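Side-chain contacts in insecticidal crystal protein Cry7Cal (Bacillus thuringiensis, PDB 5ZI1), which acts as an insecticidal delta-endotoxin active against the locust Locusta migratoria manilensis and, as in its family, probably binds a receptor of the host: residues Asp418-Ile421 with Glu426-Gly429; Arg377-Asn382 with Ser405-Asp410; Met25-His30 with Gly34-Leu39; Pro459-Tyr464 with Thr469-Val474; Phe218-Thr223 with Phe254-Gly259. All coordinates share one frame; numbering follows the deposited sequence. Where two conformers were deposited one is given.

Interaction 1. Residues Asp418-Ile421 with Glu426-Gly429; sequences DEPI and EEYG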
# COMPACT_ATOMS: atom_id res chain seq x y z
N ASP A 418 4.02 -20.70 -15.33
CA ASP A 418 3.25 -21.86 -15.76
C ASP A 418 2.90 -22.76 -14.58
O ASP A 418 1.89 -23.48 -14.63
CB ASP A 418 4.03 -22.62 -16.83
CG ASP A 418 3.55 -22.27 -18.23
OD1 ASP A 418 4.37 -21.77 -19.03
OD2 ASP A 418 2.35 -22.49 -18.51
N GLU A 419 3.68 -22.71 -13.50
CA GLU A 419 3.37 -23.38 -12.25
C GLU A 419 3.35 -22.32 -11.16
O GLU A 419 4.35 -22.10 -10.47
CB GLU A 419 4.39 -24.48 -11.94
CG GLU A 419 4.54 -25.50 -13.06
CD GLU A 419 3.95 -26.85 -12.68
OE1 GLU A 419 3.24 -26.92 -11.65
OE2 GLU A 419 4.20 -27.84 -13.40
N PRO A 420 2.23 -21.61 -11.01
CA PRO A 420 2.21 -20.44 -10.12
C PRO A 420 2.47 -20.83 -8.67
O PRO A 420 2.21 -21.96 -8.24
CB PRO A 420 0.81 -19.87 -10.31
CG PRO A 420 0.43 -20.29 -11.70
CD PRO A 420 1.00 -21.69 -11.82
N ILE A 421 2.97 -19.86 -7.91
CA ILE A 421 3.42 -20.05 -6.53
C ILE A 421 2.66 -19.08 -5.63
O ILE A 421 2.74 -17.85 -5.82
CB ILE A 421 4.94 -19.84 -6.39
CG1 ILE A 421 5.70 -20.69 -7.42
CG2 ILE A 421 5.41 -20.14 -4.96
CD1 ILE A 421 7.18 -20.38 -7.49
N GLU A 426 6.27 -11.38 -7.44
CA GLU A 426 6.71 -11.33 -8.83
C GLU A 426 5.61 -11.78 -9.77
O GLU A 426 5.63 -11.42 -10.95
CB GLU A 426 7.95 -12.20 -9.00
CG GLU A 426 9.03 -11.58 -9.86
CD GLU A 426 10.42 -12.03 -9.42
OE1 GLU A 426 10.51 -13.11 -8.80
OE2 GLU A 426 11.40 -11.28 -9.67
N GLU A 427 4.63 -12.55 -9.27
CA GLU A 427 3.53 -13.02 -10.10
C GLU A 427 2.26 -12.19 -9.92
O GLU A 427 1.67 -11.76 -10.91
CB GLU A 427 3.23 -14.50 -9.81
CG GLU A 427 4.20 -15.44 -10.49
CD GLU A 427 3.89 -16.90 -10.23
OE1 GLU A 427 4.36 -17.43 -9.20
OE2 GLU A 427 3.15 -17.50 -11.04
N TYR A 428 1.82 -11.96 -8.69
CA TYR A 428 0.63 -11.17 -8.43
C TYR A 428 0.84 -10.36 -7.16
O TYR A 428 1.42 -10.86 -6.19
CB TYR A 428 -0.63 -12.05 -8.30
CG TYR A 428 -0.66 -13.00 -7.11
CD1 TYR A 428 0.03 -14.21 -7.14
CD2 TYR A 428 -1.41 -12.71 -5.99
CE1 TYR A 428 -0.01 -15.09 -6.05
CE2 TYR A 428 -1.45 -13.56 -4.91
CZ TYR A 428 -0.75 -14.76 -4.94
OH TYR A 428 -0.81 -15.61 -3.84
N GLY A 429 0.39 -9.11 -7.18
CA GLY A 429 0.70 -8.21 -6.08
C GLY A 429 -0.44 -8.00 -5.11
O GLY A 429 -0.24 -7.45 -4.02
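E427 sets its CG anti to its own carbonyl carbon (chi1 -79°) and runs extended beyond it, so that the carboxylate is carried straight up to the backbone of P420 and I421. The evidence for a directed contact is the bond from I421 N to E427 OE1, 3.1 Å long with an N-H...O angle of 147°. OE1 is met on its syn side, with the nitrogen only 20° out of the carboxylate plane. OE2, the other branch, rests against the proline: it lies 3.2 Å from P420 CA and 3.4 Å from P420 CB, while its main polar partner is the backbone N of L417. One carboxylate thus takes two amides of the same bend, one on each oxygen. Both segments belong to the loop between strands 404-407 and 430-437, in the middle domain of the three-domain Cry toxins, a beta-prism of antiparallel sheets. Across the bend, E427 meets P420 and I421 at about a right angle, touching them end-on with its carboxylate rather than lying alongside; OE1 also comes within 3.7 Å of I421 CB. Y428 adds a lighter contact: the ring turns its edge to I421 O, 3.9 Å from CE1. Its hydroxyl bonds to D353 OD2 and to G423 N, which fixes the far end of the ring. D424 OD2 lies near E427 OE1, a proximity of like charges that might raise the pKa of one of them, while the amide bonds would favour the ionised form of E427.

Interaction 2. Residues Arg377-Asn382 with Ser405-Asp410; sequences RLYGIN and STYSSD
Y379 and Y407 meet through their hydroxyl ends, and this is where the contact is tight. Y407 OH donates to Y379 OH over 3.2 Å. The same Y379 oxygen receives R377 NH2 at 3.2 Å with an N-H...O angle of 159°, close to the guanidinium plane, so one phenol oxygen accepts from a ring hydroxyl and from a cation. R377 CG is anti to the backbone N (chi1 -179°), which sends the chain out on the side of Y379; the bend at chi3 then turns NE away, and NH2 is the nitrogen that points back to the Y379 hydroxyl. The two tyrosine side chains cross at about a right angle: Y379 CZ lies 4.1 Å from Y407 CE1, and Y379 OH sits at the edge of the Y407 ring, 3.6 Å from CE1. On the looser side, R377 NH2 stays 3.8 Å from Y407 OH, which lies at the guanidinium edge with the two planes 56° apart. The contact buries just 89 Å² at the surface, and all three residues remain partly exposed. The nearest CA atoms, of R377 and Y407, are 9.5 Å apart. In this antiparallel sheet of the beta-prism domain, strand 352-365 runs between 369-382 and the outermost strand 404-407, and the side chains bridge over it: R377 and Y407 both meet Y358, and Y379 packs on Q356.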
# COMPACT_ATOMS: atom_id res chain seq x y z
N ARG A 377 -16.61 -14.62 -11.57
CA ARG A 377 -15.71 -15.76 -11.50
C ARG A 377 -14.44 -15.36 -10.74
O ARG A 377 -13.83 -14.34 -11.07
CB ARG A 377 -15.38 -16.24 -12.92
CG ARG A 377 -14.46 -17.44 -13.05
CD ARG A 377 -14.00 -17.57 -14.49
NE ARG A 377 -15.13 -17.58 -15.40
CZ ARG A 377 -15.16 -16.98 -16.59
NH1 ARG A 377 -16.25 -17.07 -17.33
NH2 ARG A 377 -14.11 -16.29 -17.03
N LEU A 378 -14.06 -16.15 -9.75
CA LEU A 378 -12.86 -15.90 -8.96
C LEU A 378 -11.77 -16.89 -9.32
O LEU A 378 -12.04 -18.09 -9.50
CB LEU A 378 -13.14 -15.99 -7.45
CG LEU A 378 -14.29 -15.23 -6.79
CD1 LEU A 378 -14.01 -15.11 -5.30
CD2 LEU A 378 -14.48 -13.88 -7.42
N TYR A 379 -10.54 -16.40 -9.40
CA TYR A 379 -9.35 -17.21 -9.62
C TYR A 379 -8.50 -17.20 -8.35
O TYR A 379 -8.08 -16.12 -7.89
CB TYR A 379 -8.53 -16.69 -10.79
CG TYR A 379 -9.23 -16.64 -12.13
CD1 TYR A 379 -10.19 -15.67 -12.40
CD2 TYR A 379 -8.89 -17.52 -13.15
CE1 TYR A 379 -10.81 -15.60 -13.64
CE2 TYR A 379 -9.51 -17.46 -14.40
CZ TYR A 379 -10.48 -16.50 -14.64
OH TYR A 379 -11.10 -16.43 -15.87
N GLY A 380 -8.20 -18.39 -7.83
CA GLY A 380 -7.53 -18.50 -6.55
C GLY A 380 -6.34 -19.44 -6.60
O GLY A 380 -6.18 -20.24 -7.51
N ILE A 381 -5.49 -19.32 -5.58
CA ILE A 381 -4.35 -20.22 -5.40
C ILE A 381 -4.13 -20.38 -3.92
O ILE A 381 -4.19 -19.41 -3.16
CB ILE A 381 -3.08 -19.68 -6.11
CG1 ILE A 381 -1.96 -20.73 -6.05
CG2 ILE A 381 -2.63 -18.30 -5.53
CD1 ILE A 381 -0.68 -20.34 -6.79
N ASN A 382 -3.89 -21.61 -3.48
CA ASN A 382 -3.77 -21.82 -2.04
C ASN A 382 -2.32 -22.11 -1.67
O ASN A 382 -1.43 -22.19 -2.52
CB ASN A 382 -4.71 -22.94 -1.56
CG ASN A 382 -4.26 -24.36 -1.93
OD1 ASN A 382 -3.19 -24.59 -2.50
ND2 ASN A 382 -5.11 -25.33 -1.59
N SER A 405 -17.97 -6.87 -19.90
CA SER A 405 -17.14 -7.84 -19.21
C SER A 405 -15.87 -7.15 -18.73
O SER A 405 -15.36 -6.23 -19.38
CB SER A 405 -16.81 -9.02 -20.11
OG SER A 405 -16.08 -8.57 -21.23
N THR A 406 -15.36 -7.60 -17.58
CA THR A 406 -14.19 -6.98 -16.96
C THR A 406 -13.32 -8.05 -16.32
O THR A 406 -13.84 -8.99 -15.71
CB THR A 406 -14.60 -5.96 -15.89
OG1 THR A 406 -15.57 -5.06 -16.46
CG2 THR A 406 -13.37 -5.15 -15.35
N TYR A 407 -12.00 -7.91 -16.50
CA TYR A 407 -10.99 -8.65 -15.75
C TYR A 407 -10.33 -7.73 -14.72
O TYR A 407 -9.84 -6.65 -15.06
CB TYR A 407 -9.92 -9.22 -16.68
CG TYR A 407 -10.22 -10.63 -17.17
CD1 TYR A 407 -9.93 -11.73 -16.37
CD2 TYR A 407 -10.80 -10.86 -18.41
CE1 TYR A 407 -10.21 -13.02 -16.79
CE2 TYR A 407 -11.08 -12.14 -18.85
CZ TYR A 407 -10.78 -13.22 -18.03
OH TYR A 407 -11.05 -14.51 -18.45
N SER A 408 -10.32 -8.15 -13.46
CA SER A 408 -9.63 -7.39 -12.42
C SER A 408 -8.19 -7.11 -12.81
O SER A 408 -7.66 -6.01 -12.56
CB SER A 408 -9.68 -8.15 -11.10
OG SER A 408 -8.89 -9.32 -11.18
N SER A 409 -7.53 -8.09 -13.42
CA SER A 409 -6.14 -7.97 -13.81
C SER A 409 -5.90 -6.89 -14.84
O SER A 409 -4.75 -6.66 -15.20
CB SER A 409 -5.63 -9.30 -14.36
OG SER A 409 -6.43 -9.73 -15.47
N ASP A 410 -6.95 -6.24 -15.34
CA ASP A 410 -6.73 -5.10 -16.22
C ASP A 410 -6.53 -3.80 -15.45
O ASP A 410 -6.02 -2.83 -16.03
CB ASP A 410 -7.89 -4.95 -17.19
CG ASP A 410 -7.75 -5.88 -18.37
OD1 ASP A 410 -6.71 -5.78 -19.08
OD2 ASP A 410 -8.63 -6.74 -18.56

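Interaction 3. Residues Met25-His30 with Gly34-Leu39; sequences MGFAGH and GGIIGL
F27 reaches across to L39, I36 and G35, and its side chain can be followed atom by atom. It starts with CG anti to the backbone N (chi1 -167°), a setting that throws the ring onto residues G34-L39 of helix 33-47. CB comes within 4.0 Å of L39 CD2, and the same methyl stays close along the ring, nearest at F27 CD2, 3.3 Å away. Further out, CE2 passes to I36, whose CD1 is 3.7 Å distant; the two side chains cross at about a right angle. At the tip the ring meets backbone: CZ lies 3.5 Å from I36 N, and CE1 is 3.6 Å from G35 C, an approach that G35 permits by having no side chain. The ring is sandwiched, with a CB over each face, which restricts its tilt. L39 CB stands 4.2 Å from the centroid of the F27 ring and 5° off the normal, a CH-pi contact. On the opposite face H30 CB sits over the centre, 3.2 Å above the F27 ring plane. H30 gets there through a type II beta turn from F27 to H30, in which G29 has a positive phi of 92°; a weak bond from H30 ND1 to F27 O accompanies the turn. F27 is the first residue to leave helix 13-26, so the contact packs the end of that helix against the start of the next, in the helical N-terminal domain. I36 and L39 also pack on F153 of helix 141-165, I36 reaches L97 of helix 73-101, and A28 pairs through its backbone with T245 of the short strand 245-246.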
# COMPACT_ATOMS: atom_id res chain seq x y z
N MET A 25 11.08 -3.38 -1.74
CA MET A 25 10.68 -4.11 -0.54
C MET A 25 11.51 -5.39 -0.38
O MET A 25 11.87 -5.77 0.74
CB MET A 25 9.19 -4.46 -0.58
CG MET A 25 8.26 -3.28 -0.68
SD MET A 25 6.55 -3.72 -0.29
CE MET A 25 6.68 -4.35 1.37
N GLY A 26 11.81 -6.07 -1.49
CA GLY A 26 12.55 -7.30 -1.40
C GLY A 26 13.97 -7.08 -0.92
O GLY A 26 14.55 -7.94 -0.25
N PHE A 27 14.55 -5.93 -1.25
CA PHE A 27 15.91 -5.60 -0.87
C PHE A 27 15.96 -4.67 0.35
O PHE A 27 17.00 -4.08 0.64
CB PHE A 27 16.62 -4.97 -2.08
CG PHE A 27 18.12 -4.85 -1.94
CD1 PHE A 27 18.96 -5.89 -2.31
CD2 PHE A 27 18.70 -3.67 -1.46
CE1 PHE A 27 20.34 -5.76 -2.19
CE2 PHE A 27 20.08 -3.54 -1.33
CZ PHE A 27 20.90 -4.59 -1.70
N ALA A 28 14.86 -4.54 1.09
CA ALA A 28 14.82 -3.57 2.18
C ALA A 28 15.80 -4.00 3.26
O ALA A 28 15.74 -5.13 3.75
CB ALA A 28 13.41 -3.45 2.74
N GLY A 29 16.72 -3.09 3.61
CA GLY A 29 17.67 -3.31 4.68
C GLY A 29 19.00 -3.91 4.26
O GLY A 29 19.98 -3.78 5.00
N HIS A 30 19.06 -4.56 3.09
CA HIS A 30 20.31 -5.14 2.61
C HIS A 30 21.39 -4.07 2.45
O HIS A 30 21.10 -2.89 2.21
CB HIS A 30 20.12 -5.83 1.25
CG HIS A 30 19.28 -7.08 1.28
ND1 HIS A 30 17.90 -7.05 1.32
CD2 HIS A 30 19.62 -8.38 1.16
CE1 HIS A 30 17.43 -8.29 1.28
NE2 HIS A 30 18.46 -9.11 1.18
N GLY A 34 27.73 -6.22 -3.54
CA GLY A 34 27.32 -7.05 -4.67
C GLY A 34 25.83 -7.03 -4.90
O GLY A 34 25.36 -6.87 -6.03
N GLY A 35 25.05 -7.19 -3.82
CA GLY A 35 23.61 -7.08 -3.96
C GLY A 35 23.17 -5.68 -4.34
O GLY A 35 22.27 -5.52 -5.17
N ILE A 36 23.78 -4.66 -3.73
CA ILE A 36 23.48 -3.27 -4.10
C ILE A 36 23.67 -3.07 -5.60
O ILE A 36 22.87 -2.38 -6.25
CB ILE A 36 24.34 -2.30 -3.28
CG1 ILE A 36 23.79 -2.13 -1.86
CG2 ILE A 36 24.43 -0.95 -3.96
CD1 ILE A 36 22.80 -1.01 -1.68
N ILE A 37 24.72 -3.67 -6.17
CA ILE A 37 24.96 -3.55 -7.60
C ILE A 37 23.84 -4.22 -8.39
O ILE A 37 23.36 -3.68 -9.40
CB ILE A 37 26.34 -4.13 -7.97
CG1 ILE A 37 27.46 -3.19 -7.50
CG2 ILE A 37 26.43 -4.39 -9.47
CD1 ILE A 37 28.84 -3.81 -7.56
N GLY A 38 23.38 -5.38 -7.93
CA GLY A 38 22.28 -6.05 -8.60
C GLY A 38 20.99 -5.27 -8.50
O GLY A 38 20.20 -5.23 -9.45
N LEU A 39 20.74 -4.64 -7.35
CA LEU A 39 19.55 -3.81 -7.21
C LEU A 39 19.60 -2.62 -8.17
O LEU A 39 18.61 -2.32 -8.85
CB LEU A 39 19.40 -3.32 -5.77
CG LEU A 39 18.18 -2.42 -5.59
CD1 LEU A 39 16.94 -3.19 -5.98
CD2 LEU A 39 18.04 -1.89 -4.19

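Interaction 4. Residues Pro459-Tyr464 with Thr469-Val474; sequences PDNKLY and TQIPAV
The loop P459-Y464 runs beside strand 468-472 without pairing with it, drawing closest at Y464 and T469, whose CA atoms are 5.9 Å apart, while those of N461 and I471 are 7.1 Å apart. The bond that joins them is from a backbone amide to a side chain: Y464 N donates to T469 OG1 at 2.8 Å and is nearly straight, 166° at the hydrogen. T469 turns OG1 anti to its carbonyl carbon (chi1 -48°), which puts the hydroxyl beside the loop. OG1 also lies in the plane of the Y464 ring, at its edge, 3.4 Å from CD1. The threonine methyl faces the loop backbone, CG2 3.2 Å from K462 O. Further along, L463 and I471 cross at about a right angle and touch through their terminal methyls, CD2 to CD1, at 4.0 Å. N461 rests OD1 against I471 CG2, but that oxygen bonds to K475 NZ and its ND2 to R513 O. The strand itself pairs with 589-599 in the C-terminal domain, a beta-sandwich in Cry toxins, so the incoming loop is fastened to that domain's sheet. A water adds a second link, 2.6 Å from T469 OG1 and 2.6 Å from Y464 O, to which it probably donates. The buried T469 hydroxyl, accepting the Y464 amide and bonding to the water, thus does what a strand partner's carbonyl would do, while L463 and I471 add apolar contact.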
# COMPACT_ATOMS: atom_id res chain seq x y z
N PRO A 459 0.10 -14.13 6.29
CA PRO A 459 -0.95 -14.52 7.23
C PRO A 459 -0.46 -15.09 8.55
O PRO A 459 -1.28 -15.32 9.44
CB PRO A 459 -1.76 -15.56 6.44
CG PRO A 459 -0.82 -16.09 5.41
CD PRO A 459 0.09 -14.93 5.05
N ASP A 460 0.86 -15.22 8.74
CA ASP A 460 1.37 -15.90 9.92
C ASP A 460 1.91 -14.99 11.01
O ASP A 460 2.04 -15.46 12.15
CB ASP A 460 2.49 -16.88 9.54
CG ASP A 460 1.98 -18.07 8.77
OD1 ASP A 460 2.70 -18.53 7.87
OD2 ASP A 460 0.86 -18.52 9.07
N ASN A 461 2.20 -13.72 10.73
CA ASN A 461 2.96 -12.89 11.68
C ASN A 461 4.25 -13.60 12.11
O ASN A 461 4.63 -13.60 13.28
CB ASN A 461 2.13 -12.48 12.89
CG ASN A 461 1.14 -11.40 12.55
OD1 ASN A 461 1.25 -10.76 11.50
ND2 ASN A 461 0.14 -11.18 13.42
N LYS A 462 4.92 -14.18 11.13
CA LYS A 462 6.17 -14.88 11.37
C LYS A 462 7.25 -13.93 11.86
O LYS A 462 7.43 -12.84 11.30
CB LYS A 462 6.62 -15.59 10.10
CG LYS A 462 7.91 -16.39 10.24
CD LYS A 462 8.26 -17.15 8.97
CE LYS A 462 9.52 -17.98 9.18
NZ LYS A 462 10.18 -18.35 7.90
N LEU A 463 7.98 -14.33 12.91
CA LEU A 463 9.21 -13.65 13.29
C LEU A 463 10.35 -14.26 12.48
O LEU A 463 10.44 -15.48 12.35
CB LEU A 463 9.50 -13.79 14.77
CG LEU A 463 8.49 -13.17 15.73
CD1 LEU A 463 9.07 -13.16 17.13
CD2 LEU A 463 8.09 -11.77 15.28
N TYR A 464 11.19 -13.40 11.92
CA TYR A 464 12.34 -13.88 11.18
C TYR A 464 13.57 -13.72 12.05
O TYR A 464 14.00 -12.58 12.30
CB TYR A 464 12.50 -13.14 9.85
CG TYR A 464 11.29 -13.24 8.95
CD1 TYR A 464 10.25 -12.34 9.08
CD2 TYR A 464 11.17 -14.26 8.00
CE1 TYR A 464 9.12 -12.43 8.28
CE2 TYR A 464 10.03 -14.37 7.19
CZ TYR A 464 9.02 -13.44 7.35
OH TYR A 464 7.88 -13.49 6.58
N THR A 469 11.96 -7.96 11.80
CA THR A 469 10.61 -8.25 11.38
C THR A 469 9.75 -7.06 11.76
O THR A 469 9.63 -6.73 12.94
CB THR A 469 10.08 -9.54 12.01
OG1 THR A 469 11.06 -10.57 11.85
CG2 THR A 469 8.80 -9.97 11.29
N GLN A 470 9.20 -6.39 10.76
CA GLN A 470 8.42 -5.18 11.00
C GLN A 470 6.96 -5.57 10.76
O GLN A 470 6.56 -5.86 9.63
CB GLN A 470 8.88 -4.02 10.11
CG GLN A 470 8.14 -2.71 10.37
CD GLN A 470 8.43 -1.66 9.30
OE1 GLN A 470 7.97 -1.78 8.17
NE2 GLN A 470 9.23 -0.65 9.65
N ILE A 471 6.19 -5.58 11.84
CA ILE A 471 4.82 -6.06 11.85
C ILE A 471 3.94 -4.86 12.20
O ILE A 471 4.11 -4.27 13.27
CB ILE A 471 4.61 -7.19 12.87
CG1 ILE A 471 5.57 -8.35 12.60
CG2 ILE A 471 3.16 -7.64 12.83
CD1 ILE A 471 5.31 -9.57 13.51
N PRO A 472 3.01 -4.48 11.33
CA PRO A 472 2.14 -3.35 11.64
C PRO A 472 1.26 -3.67 12.82
O PRO A 472 0.85 -4.81 13.03
CB PRO A 472 1.32 -3.17 10.36
CG PRO A 472 2.23 -3.67 9.30
CD PRO A 472 2.95 -4.85 9.91
N ALA A 473 0.98 -2.64 13.61
CA ALA A 473 0.06 -2.81 14.73
C ALA A 473 -1.28 -3.37 14.26
O ALA A 473 -1.93 -4.11 15.00
CB ALA A 473 -0.12 -1.47 15.46
N VAL A 474 -1.71 -3.02 13.05
CA VAL A 474 -3.00 -3.53 12.59
C VAL A 474 -2.97 -5.02 12.30
O VAL A 474 -4.04 -5.61 12.14
CB VAL A 474 -3.50 -2.74 11.36
CG1 VAL A 474 -3.78 -1.30 11.76
CG2 VAL A 474 -2.52 -2.79 10.23
O HOH W 1 12.89 -10.71 13.67

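Interaction 5. Residues Phe218-Thr223 with Phe254-Gly259; sequences FRREMT and FTDPIG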
# COMPACT_ATOMS: atom_id res chain seq x y z
N PHE A 218 -7.86 7.56 -8.82
CA PHE A 218 -6.66 8.28 -8.42
C PHE A 218 -6.08 7.68 -7.15
O PHE A 218 -4.89 7.36 -7.08
CB PHE A 218 -6.99 9.75 -8.25
CG PHE A 218 -5.86 10.58 -7.76
CD1 PHE A 218 -4.97 11.14 -8.64
CD2 PHE A 218 -5.73 10.85 -6.40
CE1 PHE A 218 -3.94 11.95 -8.17
CE2 PHE A 218 -4.71 11.64 -5.94
CZ PHE A 218 -3.81 12.20 -6.82
N ARG A 219 -6.94 7.46 -6.15
CA ARG A 219 -6.49 6.82 -4.92
C ARG A 219 -5.84 5.47 -5.20
O ARG A 219 -4.75 5.18 -4.70
CB ARG A 219 -7.66 6.66 -3.95
CG ARG A 219 -7.44 5.65 -2.84
CD ARG A 219 -8.50 5.81 -1.74
NE ARG A 219 -9.85 5.68 -2.29
CZ ARG A 219 -10.95 6.13 -1.68
NH1 ARG A 219 -10.86 6.74 -0.48
NH2 ARG A 219 -12.14 5.97 -2.27
N ARG A 220 -6.48 4.64 -6.03
CA ARG A 220 -5.96 3.29 -6.26
C ARG A 220 -4.61 3.34 -6.95
O ARG A 220 -3.64 2.75 -6.48
CB ARG A 220 -6.94 2.46 -7.08
CG ARG A 220 -6.42 1.08 -7.35
CD ARG A 220 -7.44 0.23 -8.10
NE ARG A 220 -7.49 0.59 -9.51
CZ ARG A 220 -8.48 1.28 -10.07
NH1 ARG A 220 -9.52 1.67 -9.34
NH2 ARG A 220 -8.43 1.56 -11.37
N GLU A 221 -4.53 4.06 -8.07
CA GLU A 221 -3.28 4.09 -8.83
C GLU A 221 -2.16 4.83 -8.09
O GLU A 221 -1.01 4.38 -8.12
CB GLU A 221 -3.53 4.70 -10.21
CG GLU A 221 -4.45 3.81 -11.12
CD GLU A 221 -4.38 4.23 -12.57
OE1 GLU A 221 -3.52 5.07 -12.90
OE2 GLU A 221 -5.18 3.72 -13.40
N MET A 222 -2.48 5.95 -7.42
CA MET A 222 -1.43 6.72 -6.74
C MET A 222 -0.97 6.08 -5.44
O MET A 222 0.15 6.35 -4.99
CB MET A 222 -1.88 8.15 -6.46
CG MET A 222 -2.24 8.90 -7.71
SD MET A 222 -0.85 9.00 -8.85
CE MET A 222 0.12 10.28 -8.00
N THR A 223 -1.82 5.25 -4.83
CA THR A 223 -1.35 4.37 -3.78
C THR A 223 -0.21 3.50 -4.29
O THR A 223 0.85 3.40 -3.65
CB THR A 223 -2.53 3.53 -3.27
OG1 THR A 223 -3.48 4.40 -2.66
CG2 THR A 223 -2.08 2.47 -2.27
N PHE A 254 -9.53 -0.31 -3.85
CA PHE A 254 -10.73 -0.78 -4.55
C PHE A 254 -10.62 -0.55 -6.04
O PHE A 254 -10.26 0.54 -6.48
CB PHE A 254 -11.99 -0.11 -4.01
CG PHE A 254 -12.40 -0.64 -2.66
CD1 PHE A 254 -11.72 -0.21 -1.50
CD2 PHE A 254 -13.41 -1.59 -2.54
CE1 PHE A 254 -12.08 -0.68 -0.24
CE2 PHE A 254 -13.77 -2.08 -1.29
CZ PHE A 254 -13.09 -1.64 -0.14
N THR A 255 -10.93 -1.60 -6.81
CA THR A 255 -11.04 -1.53 -8.26
C THR A 255 -12.34 -0.81 -8.63
O THR A 255 -13.21 -0.58 -7.79
CB THR A 255 -10.99 -2.93 -8.89
OG1 THR A 255 -11.83 -3.84 -8.15
CG2 THR A 255 -9.56 -3.49 -8.93
N ASP A 256 -12.46 -0.44 -9.91
CA ASP A 256 -13.62 0.34 -10.34
C ASP A 256 -14.91 -0.44 -10.07
O ASP A 256 -14.92 -1.67 -10.12
CB ASP A 256 -13.54 0.69 -11.82
CG ASP A 256 -12.37 1.60 -12.14
OD1 ASP A 256 -11.75 2.13 -11.19
OD2 ASP A 256 -12.07 1.77 -13.35
N PRO A 257 -16.00 0.26 -9.75
CA PRO A 257 -17.26 -0.46 -9.49
C PRO A 257 -17.67 -1.30 -10.69
O PRO A 257 -17.43 -0.95 -11.84
CB PRO A 257 -18.26 0.66 -9.19
CG PRO A 257 -17.35 1.82 -8.65
CD PRO A 257 -16.12 1.71 -9.53
N ILE A 258 -18.26 -2.46 -10.39
CA ILE A 258 -18.68 -3.41 -11.44
C ILE A 258 -20.08 -2.98 -11.85
O ILE A 258 -21.09 -3.47 -11.35
CB ILE A 258 -18.63 -4.86 -10.96
CG1 ILE A 258 -17.27 -5.22 -10.36
CG2 ILE A 258 -18.99 -5.80 -12.10
CD1 ILE A 258 -17.31 -6.61 -9.75
N GLY A 259 -20.13 -2.01 -12.76
CA GLY A 259 -21.39 -1.51 -13.26
C GLY A 259 -21.28 -1.31 -14.76
O GLY A 259 -20.19 -1.30 -15.33
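D256 OD1 is gripped by both terminal nitrogens of R220: NH1 at 2.9 Å, with an N-H...O angle of 145°, and NH2 at 3.4 Å, a weak bond. The salt bridge is not a flat, two-pronged one. The guanidinium and carboxylate planes are turned 68° apart, and OD1 is met from above the carboxylate plane. NH1 also donates to F254 O at 3.2 Å; this bond is straighter (159°), lies in the carbonyl plane on a lone pair and stays near the guanidinium plane. Extended through its first two torsions, the R220 chain brings CD 3.3 Å from F254 O, and the bend at chi3 then turns NE and the guanidinium towards D256. T255, between the two acceptor residues in sequence, touches the arginine lightly, its CA 3.7 Å from NH1, while its own hydroxyl bonds to W452 NE1. F254 O has a second donor in N216 ND2, and D256 OD2 forms a salt bridge with R217 NH1. The contact joins helix 208-227 of the helical N-terminal domain to the end of strand 252-254 and the loop that follows, in the part of the chain assigned to the middle domain. The charge of R220 is met by the D256 carboxylate, and the neutral carbonyl of F254 takes a further N-H. Facing two arginines, D256 would be expected to stay ionised and to tie the two domains through charge as well as hydrogen bonds.

From the N terminus, interaction 3 closes the short turn between two consecutive helices of the N-terminal domain. Interaction 5 bridges the 30 residues between its segments to bind the helix 208-227 to residues 254-259, on the middle-domain side. Interaction 2 then closes a 22-residue excursion that includes edge strand 387-393 of the same sheet, and interaction 1 a tight loop just beyond it. Interaction 4 fastens the entry into the C-terminal domain. The five are in series: none nests in or crosses another. Interactions 1 and 2 touch, since I381 packs against P420 and Y428, with their centres 13 Å apart. Interaction 5 lies across the chain's centre from interactions 3 and 4.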